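Local coordinates for DUF3822 family protein (Bacteroides thetaiotaomicron VPI-5482, PDB 3HRG) that is of unknown function but has an actin-like ATPase fold, consistent with a relationship to the ASKHA superfamily of sugar kinases, Hsp70 and actin, at residues Lys76-Ile81 / Ala171-Cys176; Met191-Arg196 / Glu226-Glu231; Tyr199-Trp204 / Asn230-Phe235. One frame throughout, in Å; residues are numbered along the deposited sequence.

How the contacts relate
Contact 1 joins two sheets: edge strand 78-82 of the three-stranded antiparallel sheet faces strand 171-178 of the second five-stranded mixed sheet. Contacts 2 and 3 lie on the other face of that mixed sheet and are successive levels of one interface, between helices 193-206 and 225-235; they share Asn230 and Glu231, and their centres are 9 Å apart. Contact 1 is centred about 17 Å from contact 3 and 19 Å from contact 2. Strand 171-176 bridges to contact 3 directly, Ile172 CD1 lying 3.8 Å from Leu200 CG. The side chain of Asp173 is about 6 Å from a bound unidentified ligand, probably from the crystallisation liquor, and that of Arg196 about 10 Å from one.

Contact 1 (Lys76-Ile81 / Ala171-Cys176); sequences KRFTMI and AIDIYC
Phe78 reaches across to Tyr175 and Asp173, and its ring makes every approach within 4.5 Å between these strands. The tighter part is at the far end of that ring: CZ of Phe78 comes 4.1 Å from OH of Tyr175 and 4.4 Å from its CE1, the two aromatic side chains meeting at a slant and not as a stack. Asp173 lies at the edge of the Phe78 ring, near its plane, with OD1 4.3 Å from CE2. A chi1 of 68° sets CG of Phe78 between the backbone N and the carbonyl carbon and directs the ring at the second strand. The strands belong to separate sheets of the actin-like fold: 78-82 borders a three-stranded antiparallel sheet, whereas 171-178 is an inner strand of a five-stranded mixed one, and side chains alone connect them here. The polar groups beside the ring are satisfied by other partners, Asp173 by Ser187 and Arg168, Tyr175 OH by Ser144. Packing is looser at the Lys76 end. There the lysine side chain is partly exposed, its CB 4.6 Å from Ala171 CB, and the Lys76 backbone N hydrogen-bonds an unidentified ligand.

Contact 2 (Met191-Arg196 / Glu226-Glu231); sequences MQTEDR and ETLMNE
This is a small, apolar helix-to-helix contact where helix 193-206 begins, against the early turns of helix 225-235. The CA atoms of Thr193 and Leu228 lie 5.8 Å apart, a close approach made possible by the short threonine side chain. Thr193 points toward the other helix and sets its CG2 methyl against the backbone: CG2 is 3.7 Å from Leu228 CA and 4.0 Å from Leu228 CB. Thr193 CG2 also meets Thr227 CG2 at 3.9 Å, a methyl-to-methyl touch at the more exposed margin. With chi1 at -51°, Thr193 sets CG2 opposite its backbone N and turns OG1 back beside that N; the hydroxyl hydrogen-bonds Asp224 OD2, just before the second segment. One turn later, the aliphatic base of Arg196 closes the inner side, its CB 4.4 Å from Leu228 CD1. Its guanidinium is held by other groups, with NH1 bonded to Ser223 OG and NH2 weakly to Arg168 O, while Met191 O sits over one face near the rim. Gln192 occupies the N-cap, and its carbonyl O accepts the first-turn bond from Arg196 N at 3.0 Å. Both helices pack on one face of the 3-2-1-4-5 mixed sheet, the RNase H-like arrangement of the actin-like ATPase fold.

Contact 3 (Tyr199-Trp204 / Asn230-Phe235); sequences YLLYVW and NELKKF
Leu200 meets Leu232, and Leu201 meets Phe235, where two helices of the actin-like fold run side by side over one face of the mixed sheet containing strands 162-167, 171-178 and 215-220. The short helical segments are nearly parallel, with a signed crossing angle of -17° and axes 11.3 Å apart, a separation spanned by Leu200 and Leu201 from one side, Leu232 and Phe235 from the other. Leu200 comes first, on the sheet side: its CD1 lies 3.8 Å from CD2 of Leu232, the two side chains crossing at about a right angle. Both are buried and also rest on the strands beneath, Leu200 on Ala165, Ile172 and Leu216, Leu232 on Leu216 and Leu218. Leu201 follows, farther from the sheet and partly exposed. Its chi1 of -62° places CG opposite the carbonyl carbon, carrying the branched end out to the second helix, where Leu201 CD2 reaches 4.4 Å from Leu232 CD2 and 4.0 Å from Phe235 CB. At the more exposed side, the other methyl of Leu201, CD1, approaches the Phe235 ring obliquely, 3.8 Å from CD2 and 4.2 Å from CE2 of that ring.

Contact 1 (Lys76-Ile81 / Ala171-Cys176)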
loop_
_atom_site.group_PDB
_atom_site.type_symbol
_atom_site.label_atom_id
_atom_site.label_comp_id
_atom_site.label_asym_id
_atom_site.label_seq_id
_atom_site.Cartn_x
_atom_site.Cartn_y
_atom_site.Cartn_z
ATOM N N LYS A 76 -4.611 7.381 -0.738
ATOM C CA LYS A 76 -3.892 8.199 -1.723
ATOM C C LYS A 76 -3.119 9.298 -1.047
ATOM O O LYS A 76 -2.361 10.023 -1.719
ATOM C CB LYS A 76 -4.851 8.832 -2.744
ATOM C CG LYS A 76 -5.827 9.826 -2.216
ATOM C CD LYS A 76 -6.803 10.233 -3.371
ATOM C CE LYS A 76 -8.124 10.580 -2.818
ATOM N NZ LYS A 76 -8.775 9.329 -2.298
ATOM N N ARG A 77 -3.292 9.450 0.270
ATOM C CA ARG A 77 -2.699 10.569 1.004
ATOM C C ARG A 77 -1.295 10.258 1.473
ATOM O O ARG A 77 -1.064 10.039 2.645
ATOM C CB ARG A 77 -3.608 10.996 2.150
ATOM C CG ARG A 77 -4.972 11.522 1.622
ATOM C CD ARG A 77 -5.895 12.013 2.677
ATOM N NE ARG A 77 -5.346 13.185 3.350
ATOM C CZ ARG A 77 -5.407 14.439 2.891
ATOM N NH1 ARG A 77 -6.004 14.753 1.737
ATOM N NH2 ARG A 77 -4.860 15.404 3.602
ATOM N N PHE A 78 -0.377 10.226 0.507
ATOM C CA PHE A 78 1.039 10.001 0.782
ATOM C C PHE A 78 1.835 10.784 -0.238
ATOM O O PHE A 78 1.344 11.120 -1.329
ATOM C CB PHE A 78 1.488 8.520 0.753
ATOM C CG PHE A 78 1.432 7.881 -0.622
ATOM C CD1 PHE A 78 2.506 7.959 -1.503
ATOM C CD2 PHE A 78 0.293 7.248 -1.028
ATOM C CE1 PHE A 78 2.444 7.369 -2.745
ATOM C CE2 PHE A 78 0.217 6.653 -2.275
ATOM C CZ PHE A 78 1.298 6.741 -3.150
ATOM N N THR A 79 3.072 11.083 0.143
ATOM C CA THR A 79 4.001 11.815 -0.683
ATOM C C THR A 79 5.398 11.209 -0.546
ATOM O O THR A 79 5.861 10.946 0.566
ATOM C CB THR A 79 4.078 13.264 -0.234
ATOM O OG1 THR A 79 2.852 13.925 -0.542
ATOM C CG2 THR A 79 5.253 13.991 -0.942
HETATM N N MSE A 80 6.063 10.980 -1.670
HETATM C CA MSE A 80 7.407 10.427 -1.653
HETATM C C MSE A 80 8.430 11.531 -1.802
HETATM O O MSE A 80 8.247 12.418 -2.626
HETATM C CB MSE A 80 7.576 9.404 -2.776
HETATM C CG MSE A 80 8.942 8.706 -2.814
HETATM SE SE MSE A 80 10.347 9.636 -3.747
HETATM C CE MSE A 80 9.678 9.502 -5.570
ATOM N N ILE A 81 9.494 11.466 -0.990
ATOM C CA ILE A 81 10.590 12.423 -1.114
ATOM C C ILE A 81 11.921 11.654 -1.006
ATOM O O ILE A 81 12.065 10.719 -0.213
ATOM C CB ILE A 81 10.508 13.593 -0.095
ATOM C CG1 ILE A 81 11.487 14.718 -0.481
ATOM C CG2 ILE A 81 10.722 13.105 1.315
ATOM C CD1 ILE A 81 11.550 15.798 0.563
ATOM N N ALA A 171 -8.953 4.640 -6.416
ATOM C CA ALA A 171 -7.671 5.199 -6.754
ATOM C C ALA A 171 -6.730 4.186 -7.364
ATOM O O ALA A 171 -6.907 2.983 -7.192
ATOM C CB ALA A 171 -7.007 5.808 -5.499
ATOM N N ILE A 172 -5.728 4.699 -8.056
ATOM C CA ILE A 172 -4.667 3.881 -8.638
ATOM C C ILE A 172 -3.336 4.426 -8.057
ATOM O O ILE A 172 -3.125 5.648 -8.029
ATOM C CB ILE A 172 -4.745 3.882 -10.171
ATOM C CG1 ILE A 172 -3.873 2.766 -10.762
ATOM C CG2 ILE A 172 -4.444 5.312 -10.746
ATOM C CD1 ILE A 172 -4.197 2.446 -12.221
ATOM N N ASP A 173 -2.530 3.534 -7.482
ATOM C CA ASP A 173 -1.227 3.858 -6.892
ATOM C C ASP A 173 -0.199 3.427 -7.926
ATOM O O ASP A 173 -0.225 2.260 -8.373
ATOM C CB ASP A 173 -1.022 3.119 -5.546
ATOM C CG ASP A 173 -2.122 3.412 -4.514
ATOM O OD1 ASP A 173 -2.728 4.496 -4.563
ATOM O OD2 ASP A 173 -2.415 2.531 -3.644
ATOM N N ILE A 174 0.651 4.358 -8.356
ATOM C CA ILE A 174 1.631 4.111 -9.414
ATOM C C ILE A 174 3.050 4.248 -8.876
ATOM O O ILE A 174 3.386 5.268 -8.257
ATOM C CB ILE A 174 1.411 5.037 -10.603
ATOM C CG1 ILE A 174 -0.013 4.894 -11.148
ATOM C CG2 ILE A 174 2.462 4.789 -11.714
ATOM C CD1 ILE A 174 -0.345 5.822 -12.304
ATOM N N TYR A 175 3.863 3.229 -9.150
ATOM C CA TYR A 175 5.251 3.120 -8.679
ATOM C C TYR A 175 6.126 2.775 -9.881
ATOM O O TYR A 175 5.986 1.694 -10.481
ATOM C CB TYR A 175 5.384 2.049 -7.610
ATOM C CG TYR A 175 4.377 2.202 -6.492
ATOM C CD1 TYR A 175 4.586 3.103 -5.451
ATOM C CD2 TYR A 175 3.193 1.474 -6.505
ATOM C CE1 TYR A 175 3.640 3.257 -4.405
ATOM C CE2 TYR A 175 2.249 1.588 -5.450
ATOM C CZ TYR A 175 2.477 2.500 -4.429
ATOM O OH TYR A 175 1.544 2.653 -3.428
ATOM N N CYS A 176 7.045 3.672 -10.222
ATOM C CA CYS A 176 7.893 3.492 -11.406
ATOM C C CYS A 176 9.358 3.314 -11.047
ATOM O O CYS A 176 9.861 4.008 -10.164
ATOM C CB CYS A 176 7.735 4.679 -12.369
ATOM S SG CYS A 176 6.069 4.827 -12.971
#

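Contact 2 (Met191-Arg196 / Glu226-Glu231)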
loop_
_atom_site.group_PDB
_atom_site.type_symbol
_atom_site.label_atom_id
_atom_site.label_comp_id
_atom_site.label_asym_id
_atom_site.label_seq_id
_atom_site.Cartn_x
_atom_site.Cartn_y
_atom_site.Cartn_z
HETATM N N MSE A 191 -12.143 6.131 -10.410
HETATM C CA MSE A 191 -13.188 5.151 -10.169
HETATM C C MSE A 191 -13.441 4.178 -11.337
HETATM O O MSE A 191 -13.935 3.057 -11.126
HETATM C CB MSE A 191 -14.533 5.901 -10.001
HETATM C CG MSE A 191 -14.597 7.384 -9.412
HETATM SE SE MSE A 191 -14.389 7.866 -7.492
HETATM C CE MSE A 191 -12.482 7.688 -7.332
ATOM N N GLN A 192 -13.214 4.655 -12.565
ATOM C CA GLN A 192 -13.483 3.915 -13.774
ATOM C C GLN A 192 -12.386 3.827 -14.751
ATOM O O GLN A 192 -11.385 4.548 -14.674
ATOM C CB GLN A 192 -14.750 4.484 -14.387
ATOM C CG GLN A 192 -14.715 5.905 -14.767
ATOM C CD GLN A 192 -16.070 6.507 -14.644
ATOM O OE1 GLN A 192 -17.079 5.806 -14.483
ATOM N NE2 GLN A 192 -16.110 7.823 -14.665
ATOM N N THR A 193 -12.601 2.898 -15.672
ATOM C CA THR A 193 -11.627 2.558 -16.660
ATOM C C THR A 193 -11.010 3.752 -17.391
ATOM O O THR A 193 -9.792 3.798 -17.472
ATOM C CB THR A 193 -12.241 1.592 -17.649
ATOM O OG1 THR A 193 -12.834 0.520 -16.893
ATOM C CG2 THR A 193 -11.199 1.062 -18.544
ATOM N N GLU A 194 -11.823 4.687 -17.875
ATOM C CA GLU A 194 -11.270 5.845 -18.630
ATOM C C GLU A 194 -10.304 6.678 -17.786
ATOM O O GLU A 194 -9.295 7.117 -18.310
ATOM C CB GLU A 194 -12.356 6.742 -19.251
ATOM C CG GLU A 194 -13.190 7.525 -18.255
ATOM C CD GLU A 194 -14.363 8.263 -18.888
ATOM O OE1 GLU A 194 -14.169 9.209 -19.686
ATOM O OE2 GLU A 194 -15.507 7.905 -18.542
ATOM N N ASP A 195 -10.595 6.890 -16.505
ATOM C CA ASP A 195 -9.709 7.653 -15.599
ATOM C C ASP A 195 -8.441 6.892 -15.249
ATOM O O ASP A 195 -7.348 7.464 -15.109
ATOM C CB ASP A 195 -10.319 7.870 -14.239
ATOM C CG ASP A 195 -11.501 8.734 -14.222
ATOM O OD1 ASP A 195 -11.679 9.550 -15.146
ATOM O OD2 ASP A 195 -12.215 8.609 -13.200
ATOM N N ARG A 196 -8.588 5.584 -15.039
ATOM C CA ARG A 196 -7.434 4.755 -14.723
ATOM C C ARG A 196 -6.426 4.820 -15.878
ATOM O O ARG A 196 -5.235 5.021 -15.656
ATOM C CB ARG A 196 -7.874 3.293 -14.482
ATOM C CG ARG A 196 -8.609 3.107 -13.166
ATOM C CD ARG A 196 -9.207 1.717 -13.027
ATOM N NE ARG A 196 -9.754 1.534 -11.696
ATOM C CZ ARG A 196 -10.519 0.522 -11.293
ATOM N NH1 ARG A 196 -10.939 -0.426 -12.141
ATOM N NH2 ARG A 196 -10.916 0.481 -10.022
ATOM N N GLU A 226 -11.354 -6.405 -19.369
ATOM C CA GLU A 226 -11.249 -6.505 -20.831
ATOM C C GLU A 226 -11.080 -5.121 -21.485
ATOM O O GLU A 226 -10.183 -4.932 -22.308
ATOM C CB GLU A 226 -12.422 -7.269 -21.418
ATOM C CG GLU A 226 -12.270 -7.585 -22.911
ATOM C CD GLU A 226 -13.343 -8.524 -23.425
ATOM O OE1 GLU A 226 -14.087 -9.131 -22.613
ATOM O OE2 GLU A 226 -13.448 -8.675 -24.656
ATOM N N THR A 227 -11.902 -4.163 -21.071
ATOM C CA THR A 227 -11.840 -2.800 -21.603
ATOM C C THR A 227 -10.538 -2.119 -21.230
ATOM O O THR A 227 -9.890 -1.489 -22.083
ATOM C CB THR A 227 -13.047 -1.983 -21.119
ATOM O OG1 THR A 227 -14.228 -2.624 -21.594
ATOM C CG2 THR A 227 -13.004 -0.537 -21.648
ATOM N N LEU A 228 -10.158 -2.234 -19.967
ATOM C CA LEU A 228 -8.922 -1.676 -19.493
ATOM C C LEU A 228 -7.719 -2.172 -20.322
ATOM O O LEU A 228 -6.925 -1.356 -20.829
ATOM C CB LEU A 228 -8.726 -2.036 -18.013
ATOM C CG LEU A 228 -7.470 -1.558 -17.298
ATOM C CD1 LEU A 228 -7.377 -0.021 -17.279
ATOM C CD2 LEU A 228 -7.454 -2.155 -15.869
HETATM N N MSE A 229 -7.601 -3.493 -20.470
HETATM C CA MSE A 229 -6.458 -4.097 -21.185
HETATM C C MSE A 229 -6.483 -3.758 -22.678
HETATM O O MSE A 229 -5.437 -3.456 -23.279
HETATM C CB MSE A 229 -6.411 -5.618 -20.982
HETATM C CG MSE A 229 -6.277 -6.048 -19.568
HETATM SE SE MSE A 229 -4.547 -5.575 -18.887
HETATM C CE MSE A 229 -3.593 -7.065 -19.720
ATOM N N ASN A 230 -7.659 -3.785 -23.290
ATOM C CA ASN A 230 -7.736 -3.465 -24.725
ATOM C C ASN A 230 -7.236 -2.060 -25.029
ATOM O O ASN A 230 -6.523 -1.872 -26.003
ATOM C CB ASN A 230 -9.136 -3.645 -25.282
ATOM C CG ASN A 230 -9.504 -5.093 -25.464
ATOM O OD1 ASN A 230 -8.642 -5.976 -25.380
ATOM N ND2 ASN A 230 -10.780 -5.356 -25.736
ATOM N N GLU A 231 -7.611 -1.097 -24.192
ATOM C CA GLU A 231 -7.174 0.289 -24.367
ATOM C C GLU A 231 -5.713 0.477 -24.042
ATOM O O GLU A 231 -5.004 1.137 -24.791
ATOM C CB GLU A 231 -7.990 1.271 -23.528
ATOM C CG GLU A 231 -9.143 1.848 -24.278
ATOM C CD GLU A 231 -8.662 2.728 -25.458
ATOM O OE1 GLU A 231 -7.746 3.591 -25.300
ATOM O OE2 GLU A 231 -9.176 2.515 -26.549
#

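Contact 3 (Tyr199-Trp204 / Asn230-Phe235)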
loop_
_atom_site.group_PDB
_atom_site.type_symbol
_atom_site.label_atom_id
_atom_site.label_comp_id
_atom_site.label_asym_id
_atom_site.label_seq_id
_atom_site.Cartn_x
_atom_site.Cartn_y
_atom_site.Cartn_z
ATOM N N TYR A 199 -4.570 8.291 -16.191
ATOM C CA TYR A 199 -3.407 8.526 -15.319
ATOM C C TYR A 199 -2.217 7.635 -15.633
ATOM O O TYR A 199 -1.086 8.081 -15.541
ATOM C CB TYR A 199 -3.800 8.489 -13.828
ATOM C CG TYR A 199 -4.668 9.662 -13.436
ATOM C CD1 TYR A 199 -4.140 10.963 -13.370
ATOM C CD2 TYR A 199 -6.007 9.491 -13.113
ATOM C CE1 TYR A 199 -4.942 12.048 -13.052
ATOM C CE2 TYR A 199 -6.801 10.542 -12.762
ATOM C CZ TYR A 199 -6.273 11.831 -12.741
ATOM O OH TYR A 199 -7.082 12.864 -12.388
ATOM N N LEU A 200 -2.458 6.401 -16.044
ATOM C CA LEU A 200 -1.389 5.470 -16.394
ATOM C C LEU A 200 -0.630 6.018 -17.588
ATOM O O LEU A 200 0.588 6.079 -17.567
ATOM C CB LEU A 200 -1.943 4.094 -16.710
ATOM C CG LEU A 200 -2.419 3.277 -15.511
ATOM C CD1 LEU A 200 -3.283 2.116 -15.959
ATOM C CD2 LEU A 200 -1.242 2.788 -14.686
ATOM N N LEU A 201 -1.369 6.493 -18.602
ATOM C CA LEU A 201 -0.739 7.057 -19.787
ATOM C C LEU A 201 -0.080 8.403 -19.536
ATOM O O LEU A 201 0.926 8.742 -20.200
ATOM C CB LEU A 201 -1.734 7.138 -20.956
ATOM C CG LEU A 201 -2.298 5.767 -21.426
ATOM C CD1 LEU A 201 -3.358 5.914 -22.580
ATOM C CD2 LEU A 201 -1.181 4.816 -21.838
ATOM N N TYR A 202 -0.661 9.194 -18.638
ATOM C CA TYR A 202 -0.079 10.481 -18.276
ATOM C C TYR A 202 1.319 10.241 -17.682
ATOM O O TYR A 202 2.287 10.876 -18.080
ATOM C CB TYR A 202 -0.930 11.232 -17.244
ATOM C CG TYR A 202 -0.310 12.542 -16.887
ATOM C CD1 TYR A 202 -0.564 13.656 -17.639
ATOM C CD2 TYR A 202 0.570 12.655 -15.816
ATOM C CE1 TYR A 202 0.033 14.843 -17.364
ATOM C CE2 TYR A 202 1.190 13.865 -15.534
ATOM C CZ TYR A 202 0.904 14.945 -16.312
ATOM O OH TYR A 202 1.469 16.174 -16.070
ATOM N N VAL A 203 1.398 9.359 -16.704
ATOM C CA VAL A 203 2.683 9.079 -16.065
ATOM C C VAL A 203 3.673 8.443 -17.057
ATOM O O VAL A 203 4.846 8.725 -17.031
ATOM C CB VAL A 203 2.531 8.206 -14.811
ATOM C CG1 VAL A 203 3.917 7.840 -14.231
ATOM C CG2 VAL A 203 1.625 8.929 -13.747
ATOM N N TRP A 204 3.195 7.572 -17.928
ATOM C CA TRP A 204 4.053 6.955 -18.912
ATOM C C TRP A 204 4.748 8.027 -19.755
ATOM O O TRP A 204 5.944 7.938 -20.041
ATOM C CB TRP A 204 3.231 6.041 -19.845
ATOM C CG TRP A 204 4.072 5.072 -20.676
ATOM C CD1 TRP A 204 4.686 5.308 -21.872
ATOM C CD2 TRP A 204 4.341 3.718 -20.342
ATOM N NE1 TRP A 204 5.363 4.174 -22.279
ATOM C CE2 TRP A 204 5.146 3.181 -21.359
ATOM C CE3 TRP A 204 4.016 2.917 -19.253
ATOM C CZ2 TRP A 204 5.627 1.871 -21.316
ATOM C CZ3 TRP A 204 4.466 1.608 -19.219
ATOM C CH2 TRP A 204 5.266 1.093 -20.261
ATOM N N ASN A 230 -7.659 -3.785 -23.290
ATOM C CA ASN A 230 -7.736 -3.465 -24.725
ATOM C C ASN A 230 -7.236 -2.060 -25.029
ATOM O O ASN A 230 -6.523 -1.872 -26.003
ATOM C CB ASN A 230 -9.136 -3.645 -25.282
ATOM C CG ASN A 230 -9.504 -5.093 -25.464
ATOM O OD1 ASN A 230 -8.642 -5.976 -25.380
ATOM N ND2 ASN A 230 -10.780 -5.356 -25.736
ATOM N N GLU A 231 -7.611 -1.097 -24.192
ATOM C CA GLU A 231 -7.174 0.289 -24.367
ATOM C C GLU A 231 -5.713 0.477 -24.042
ATOM O O GLU A 231 -5.004 1.137 -24.791
ATOM C CB GLU A 231 -7.990 1.271 -23.528
ATOM C CG GLU A 231 -9.143 1.848 -24.278
ATOM C CD GLU A 231 -8.662 2.728 -25.458
ATOM O OE1 GLU A 231 -7.746 3.591 -25.300
ATOM O OE2 GLU A 231 -9.176 2.515 -26.549
ATOM N N LEU A 232 -5.260 -0.033 -22.907
ATOM C CA LEU A 232 -3.835 0.103 -22.581
ATOM C C LEU A 232 -2.913 -0.526 -23.648
ATOM O O LEU A 232 -1.862 0.054 -23.963
ATOM C CB LEU A 232 -3.529 -0.486 -21.205
ATOM C CG LEU A 232 -4.048 0.251 -19.973
ATOM C CD1 LEU A 232 -3.951 -0.690 -18.781
ATOM C CD2 LEU A 232 -3.345 1.606 -19.704
ATOM N N LYS A 233 -3.300 -1.679 -24.198
ATOM C CA LYS A 233 -2.495 -2.402 -25.201
ATOM C C LYS A 233 -2.292 -1.632 -26.508
ATOM O O LYS A 233 -1.387 -1.944 -27.271
ATOM C CB LYS A 233 -3.070 -3.791 -25.524
ATOM C CG LYS A 233 -2.768 -4.896 -24.512
ATOM C CD LYS A 233 -3.201 -6.248 -25.096
ATOM C CE LYS A 233 -2.766 -7.446 -24.245
ATOM N NZ LYS A 233 -3.421 -7.502 -22.903
ATOM N N LYS A 234 -3.139 -0.628 -26.768
ATOM C CA LYS A 234 -2.971 0.165 -27.972
ATOM C C LYS A 234 -1.685 1.011 -27.885
ATOM O O LYS A 234 -1.079 1.327 -28.889
ATOM C CB LYS A 234 -4.131 1.142 -28.149
ATOM C CG LYS A 234 -5.498 0.511 -28.332
ATOM C CD LYS A 234 -6.549 1.582 -28.608
ATOM C CE LYS A 234 -7.904 0.915 -28.894
ATOM N NZ LYS A 234 -8.948 1.934 -29.214
ATOM N N PHE A 235 -1.302 1.371 -26.665
ATOM C CA PHE A 235 -0.178 2.247 -26.411
ATOM C C PHE A 235 1.027 1.570 -25.750
ATOM O O PHE A 235 2.169 1.921 -26.043
ATOM C CB PHE A 235 -0.673 3.374 -25.493
ATOM C CG PHE A 235 -1.685 4.263 -26.135
ATOM C CD1 PHE A 235 -1.276 5.290 -26.971
ATOM C CD2 PHE A 235 -3.046 4.078 -25.914
ATOM C CE1 PHE A 235 -2.204 6.098 -27.591
ATOM C CE2 PHE A 235 -3.996 4.895 -26.559
ATOM C CZ PHE A 235 -3.566 5.893 -27.373
#